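Local coordinates for HTH marR-type domain-containing protein (Streptococcus agalactiae serotype III, PDB 7DVR) that binds heme as a sensor protein and probably acts as a DNA-binding transcriptional regulator of the MarR family, at residues K17-Y22 with E107-K112; H37-L42 with Q101-F106. All coordinates share one frame; numbering follows the deposited sequence.

Contact 1. Residues K17-Y22 with E107-K112; sequences KYLDRY and EIFLEK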
# COMPACT_ATOMS: atom_id res chain seq x y z
N LYS A 17 3.81 -8.31 -7.47
CA LYS A 17 4.42 -8.84 -8.73
C LYS A 17 5.51 -9.85 -8.40
O LYS A 17 5.59 -10.90 -9.05
CB LYS A 17 5.00 -7.61 -9.45
CG LYS A 17 5.70 -7.85 -10.79
CD LYS A 17 6.11 -6.50 -11.47
CE LYS A 17 6.67 -6.64 -12.88
NZ LYS A 17 6.59 -5.38 -13.67
N TYR A 18 6.35 -9.53 -7.42
CA TYR A 18 7.45 -10.38 -6.95
C TYR A 18 6.94 -11.71 -6.41
O TYR A 18 7.38 -12.79 -6.74
CB TYR A 18 8.22 -9.61 -5.88
CG TYR A 18 9.44 -10.33 -5.40
CD1 TYR A 18 10.54 -10.45 -6.24
CD2 TYR A 18 9.53 -10.83 -4.12
CE1 TYR A 18 11.68 -11.10 -5.82
CE2 TYR A 18 10.66 -11.51 -3.70
CZ TYR A 18 11.74 -11.62 -4.55
OH TYR A 18 12.82 -12.31 -4.14
N LEU A 19 5.94 -11.62 -5.54
CA LEU A 19 5.37 -12.81 -4.91
C LEU A 19 4.71 -13.69 -5.91
O LEU A 19 4.86 -14.88 -5.84
CB LEU A 19 4.36 -12.21 -3.94
CG LEU A 19 3.60 -13.11 -3.00
CD1 LEU A 19 4.50 -14.15 -2.36
CD2 LEU A 19 2.97 -12.18 -1.97
N ASP A 20 4.02 -13.11 -6.85
CA ASP A 20 3.37 -13.85 -7.95
C ASP A 20 4.41 -14.57 -8.81
O ASP A 20 4.23 -15.72 -9.05
CB ASP A 20 2.53 -12.92 -8.81
CG ASP A 20 1.14 -12.65 -8.20
OD1 ASP A 20 0.74 -13.39 -7.27
OD2 ASP A 20 0.47 -11.71 -8.67
N ARG A 21 5.45 -13.88 -9.21
CA ARG A 21 6.54 -14.50 -10.00
C ARG A 21 7.25 -15.61 -9.23
O ARG A 21 7.36 -16.68 -9.80
CB ARG A 21 7.51 -13.43 -10.50
CG ARG A 21 6.84 -12.48 -11.48
CD ARG A 21 7.79 -11.52 -12.16
NE ARG A 21 8.52 -12.23 -13.20
CZ ARG A 21 8.29 -12.16 -14.51
NH1 ARG A 21 9.03 -12.88 -15.34
NH2 ARG A 21 7.35 -11.37 -14.99
N TYR A 22 7.66 -15.37 -7.98
CA TYR A 22 8.30 -16.36 -7.07
C TYR A 22 7.37 -17.57 -6.89
O TYR A 22 7.81 -18.69 -7.02
CB TYR A 22 8.59 -15.67 -5.71
CG TYR A 22 9.86 -16.01 -4.97
CD1 TYR A 22 10.32 -17.31 -4.82
CD2 TYR A 22 10.61 -15.01 -4.37
CE1 TYR A 22 11.50 -17.59 -4.14
CE2 TYR A 22 11.80 -15.27 -3.72
CZ TYR A 22 12.26 -16.57 -3.61
OH TYR A 22 13.42 -16.83 -2.95
N GLU A 107 5.89 -24.94 1.95
CA GLU A 107 6.74 -24.75 3.16
C GLU A 107 8.15 -24.29 2.74
O GLU A 107 8.70 -23.37 3.40
CB GLU A 107 6.84 -26.04 3.96
CG GLU A 107 6.32 -25.96 5.37
CD GLU A 107 6.44 -27.27 6.14
OE1 GLU A 107 6.47 -28.35 5.49
OE2 GLU A 107 6.51 -27.22 7.37
N ILE A 108 8.73 -24.96 1.74
CA ILE A 108 10.06 -24.63 1.13
C ILE A 108 10.00 -23.20 0.63
O ILE A 108 10.80 -22.39 1.02
CB ILE A 108 10.44 -25.59 -0.02
CG1 ILE A 108 10.67 -27.02 0.47
CG2 ILE A 108 11.63 -25.06 -0.82
CD1 ILE A 108 10.82 -28.06 -0.65
N PHE A 109 9.03 -22.90 -0.23
CA PHE A 109 8.82 -21.57 -0.82
C PHE A 109 8.83 -20.49 0.25
O PHE A 109 9.51 -19.50 0.10
CB PHE A 109 7.52 -21.51 -1.61
CG PHE A 109 7.05 -20.12 -2.01
CD1 PHE A 109 7.67 -19.40 -3.02
CD2 PHE A 109 5.96 -19.53 -1.37
CE1 PHE A 109 7.21 -18.13 -3.36
CE2 PHE A 109 5.48 -18.28 -1.74
CZ PHE A 109 6.12 -17.57 -2.72
N LEU A 110 8.06 -20.67 1.32
CA LEU A 110 7.95 -19.60 2.34
C LEU A 110 9.31 -19.43 3.00
O LEU A 110 9.66 -18.26 3.32
CB LEU A 110 6.86 -19.94 3.36
CG LEU A 110 5.43 -19.74 2.86
CD1 LEU A 110 4.42 -20.10 3.94
CD2 LEU A 110 5.15 -18.31 2.42
N GLU A 111 10.03 -20.53 3.19
CA GLU A 111 11.39 -20.43 3.83
C GLU A 111 12.34 -19.64 2.93
O GLU A 111 12.93 -18.63 3.40
CB GLU A 111 11.98 -21.80 4.18
CG GLU A 111 11.39 -22.41 5.46
CD GLU A 111 10.96 -23.87 5.42
OE1 GLU A 111 11.14 -24.54 4.37
OE2 GLU A 111 10.41 -24.34 6.44
N LYS A 112 12.44 -20.03 1.65
CA LYS A 112 13.29 -19.34 0.65
C LYS A 112 12.87 -17.89 0.46
O LYS A 112 13.75 -16.98 0.34
CB LYS A 112 13.25 -20.08 -0.68
CG LYS A 112 14.04 -21.37 -0.65
CD LYS A 112 13.91 -22.20 -1.91
CE LYS A 112 14.70 -23.50 -1.89
NZ LYS A 112 16.13 -23.28 -2.21
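Phe-109 turns its CG anti to the backbone N (chi1 167°), and this carries its ring across to Leu-19 and Tyr-22. Leu-19 has the same kind of first torsion, which brings CD1 down to the Phe-109 ring although its CB does not aim at helix 97-117. The two rings form an offset edge-to-face (T-shaped) pair. The edge of Phe-109 is directed at the face of Tyr-22, with centroids 5.5 Å apart and planes at 77°. The closest atoms are Phe-109 CE1 and Tyr-22 CD1, at 3.5 Å. Tyr-22 CB also lies in the plane of the Phe-109 ring, 3.7 Å from Phe-109 CE1. Leu-19 CD1 meets the same ring edge at Phe-109 CZ, 3.8 Å away, and the two side chains cross at about a right angle. Both residues of helix 4-25 therefore reach Phe-109 along its rim.

Tyr-22 OH reaches about one turn farther along helix 97-117, to 3.3 Å from Lys-112 O, and Lys-112 CB lies 4.0 Å from the same OH. The hydroxyl is hydrogen-bonded to Thr-116 OG1, which also bonds to Lys-112 O. Tyr-26 and Val-28 add to the apolar surroundings of Phe-109. Leu-5 of the second subunit packs on Leu-19.

The segments cross at 138°, and their axes come no closer than 12.0 Å. Large side chains fill this distance. Leu-19 is also close to a bound heme, and the neighbouring Leu-110 lines the heme pocket. The chemistry implies an apolar, aromatic join beside that pocket, with the Tyr-22 hydroxyl tied to Thr-116.

Contact 2. Residues H37-L42 with Q101-F106; sequences HLVMHL and QKATQF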
# COMPACT_ATOMS: atom_id res chain seq x y z
N HIS A 37 -3.32 -21.60 3.63
CA HIS A 37 -3.52 -21.67 5.09
C HIS A 37 -4.21 -22.99 5.40
O HIS A 37 -3.79 -23.68 6.33
CB HIS A 37 -4.30 -20.45 5.57
CG HIS A 37 -4.30 -20.36 7.07
ND1 HIS A 37 -3.23 -19.86 7.76
CD2 HIS A 37 -5.19 -20.73 8.00
CE1 HIS A 37 -3.45 -19.91 9.05
NE2 HIS A 37 -4.65 -20.44 9.24
N LEU A 38 -5.26 -23.29 4.67
CA LEU A 38 -6.08 -24.50 4.90
C LEU A 38 -5.27 -25.76 4.52
O LEU A 38 -5.39 -26.76 5.14
CB LEU A 38 -7.38 -24.44 4.09
CG LEU A 38 -8.44 -23.43 4.58
CD1 LEU A 38 -9.79 -23.62 3.89
CD2 LEU A 38 -8.61 -23.46 6.09
N VAL A 39 -4.42 -25.73 3.50
CA VAL A 39 -3.68 -26.93 3.04
C VAL A 39 -2.67 -27.25 4.11
O VAL A 39 -2.52 -28.40 4.48
CB VAL A 39 -2.94 -26.63 1.71
CG1 VAL A 39 -1.74 -27.54 1.44
CG2 VAL A 39 -3.93 -26.62 0.57
N MET A 40 -2.01 -26.22 4.60
CA MET A 40 -0.98 -26.45 5.63
C MET A 40 -1.67 -26.91 6.94
O MET A 40 -1.05 -27.68 7.72
CB MET A 40 -0.21 -25.17 5.88
CG MET A 40 0.52 -24.66 4.69
SD MET A 40 1.50 -25.99 3.95
CE MET A 40 2.73 -26.29 5.21
N HIS A 41 -2.89 -26.45 7.20
CA HIS A 41 -3.66 -26.91 8.39
C HIS A 41 -3.97 -28.40 8.25
O HIS A 41 -3.57 -29.18 9.17
CB HIS A 41 -4.90 -26.09 8.63
CG HIS A 41 -5.42 -26.28 10.03
ND1 HIS A 41 -5.02 -25.46 11.08
CD2 HIS A 41 -6.27 -27.19 10.57
CE1 HIS A 41 -5.60 -25.85 12.21
NE2 HIS A 41 -6.39 -26.91 11.93
N LEU A 42 -4.60 -28.79 7.15
CA LEU A 42 -4.83 -30.22 6.83
C LEU A 42 -3.54 -31.01 6.98
O LEU A 42 -3.53 -32.07 7.63
CB LEU A 42 -5.45 -30.37 5.44
CG LEU A 42 -6.88 -29.84 5.29
CD1 LEU A 42 -7.40 -29.76 3.87
CD2 LEU A 42 -7.84 -30.69 6.15
N GLN A 101 1.86 -32.83 -1.93
CA GLN A 101 3.00 -32.26 -2.71
C GLN A 101 3.02 -30.71 -2.62
O GLN A 101 4.11 -30.11 -2.25
CB GLN A 101 2.85 -32.70 -4.17
CG GLN A 101 2.80 -34.20 -4.34
CD GLN A 101 3.69 -34.71 -5.44
OE1 GLN A 101 3.76 -34.11 -6.51
NE2 GLN A 101 4.38 -35.82 -5.17
N LYS A 102 1.91 -30.06 -2.99
CA LYS A 102 1.75 -28.61 -2.88
C LYS A 102 2.10 -28.17 -1.48
O LYS A 102 2.66 -27.13 -1.36
CB LYS A 102 0.34 -28.15 -3.18
CG LYS A 102 -0.06 -28.28 -4.61
CD LYS A 102 0.80 -27.43 -5.52
CE LYS A 102 0.25 -27.42 -6.90
NZ LYS A 102 1.32 -27.06 -7.85
N ALA A 103 1.64 -28.87 -0.42
CA ALA A 103 1.96 -28.47 0.96
C ALA A 103 3.48 -28.47 1.22
O ALA A 103 3.97 -27.55 1.90
CB ALA A 103 1.28 -29.40 1.93
N THR A 104 4.20 -29.50 0.82
CA THR A 104 5.64 -29.60 1.14
C THR A 104 6.41 -28.55 0.29
O THR A 104 7.40 -27.97 0.76
CB THR A 104 6.09 -31.04 0.92
OG1 THR A 104 5.69 -31.44 -0.41
CG2 THR A 104 5.52 -31.98 1.96
N GLN A 105 5.89 -28.26 -0.89
CA GLN A 105 6.47 -27.24 -1.80
C GLN A 105 6.24 -25.87 -1.20
O GLN A 105 7.06 -25.00 -1.32
CB GLN A 105 5.82 -27.29 -3.19
CG GLN A 105 6.31 -28.43 -4.07
CD GLN A 105 5.45 -28.65 -5.30
OE1 GLN A 105 4.86 -27.72 -5.85
NE2 GLN A 105 5.45 -29.88 -5.79
N PHE A 106 5.10 -25.65 -0.56
CA PHE A 106 4.73 -24.31 -0.06
C PHE A 106 5.63 -23.96 1.11
O PHE A 106 6.02 -22.79 1.25
CB PHE A 106 3.27 -24.25 0.39
CG PHE A 106 2.77 -22.84 0.65
CD1 PHE A 106 2.74 -21.89 -0.36
CD2 PHE A 106 2.27 -22.48 1.90
CE1 PHE A 106 2.25 -20.61 -0.13
CE2 PHE A 106 1.78 -21.21 2.12
CZ PHE A 106 1.76 -20.27 1.12
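Helix segments 37-42 and 101-106 cross at 105°, with axes 9.4 Å apart at their closest and the nearest CA atoms, those of Met-40 and Ala-103, separated by 5.9 Å. The crossing lies within the MarR-type helix-turn-helix fold and joins helix 34-44 to the long helix 97-117. All four touching residues are buried.

Ala-103 sits at the centre. Its CB points at the other helix and meets Val-39 CG1 at 3.6 Å. Such a small side chain lets the two backbones come near each other. This valine branch, CG1, is the one anti to the Val-39 backbone N (chi1 156°).

Met-40 lies beside Val-39 and also meets Ala-103. Its chain is bent at both chi2 and chi3, which folds the thioether over the turn of helix 97-117. Met-40 SD lies 4.0 Å from Ala-103 CB and 3.6 Å from Ala-103 O. The same sulfur is at the edge of the Phe-106 ring, 77° off the ring normal, in a Met-aromatic contact. The side chains of Met-40 and Phe-106 slant across each other.

Leu-31 packs on both Val-39 and Phe-106, and Met-73 of helix 63-75 touches Val-39. The contact thus continues into the core of the helix-turn-helix part. Phe-106 also lies near a bound heme. Its ring is met from helix 34-44 by the methylene next to the sulfur as well, with Met-40 CG 3.9 Å from Phe-106 CD2.

From the N terminus, the chain first runs through helix 4-25, which gives contact 1 its residues 17-22. Helix 34-44 follows and supplies residues 37-42 of contact 2. The chain then builds helices 52-59 and 63-75 and strands 79-83 and 91-95. Helix 97-117 returns and closes contact 2 first, through residues 101-106. Contact 1 closes next, through residues 107-112, so contact 2 is nested inside the larger loop. The long helix is shared, and its successive turns tie helix 4-25 to the helix-turn-helix part. The contact centres are 14 Å apart. The contacts touch where Glu-107 CG packs against Met-40 CE at 3.6 Å.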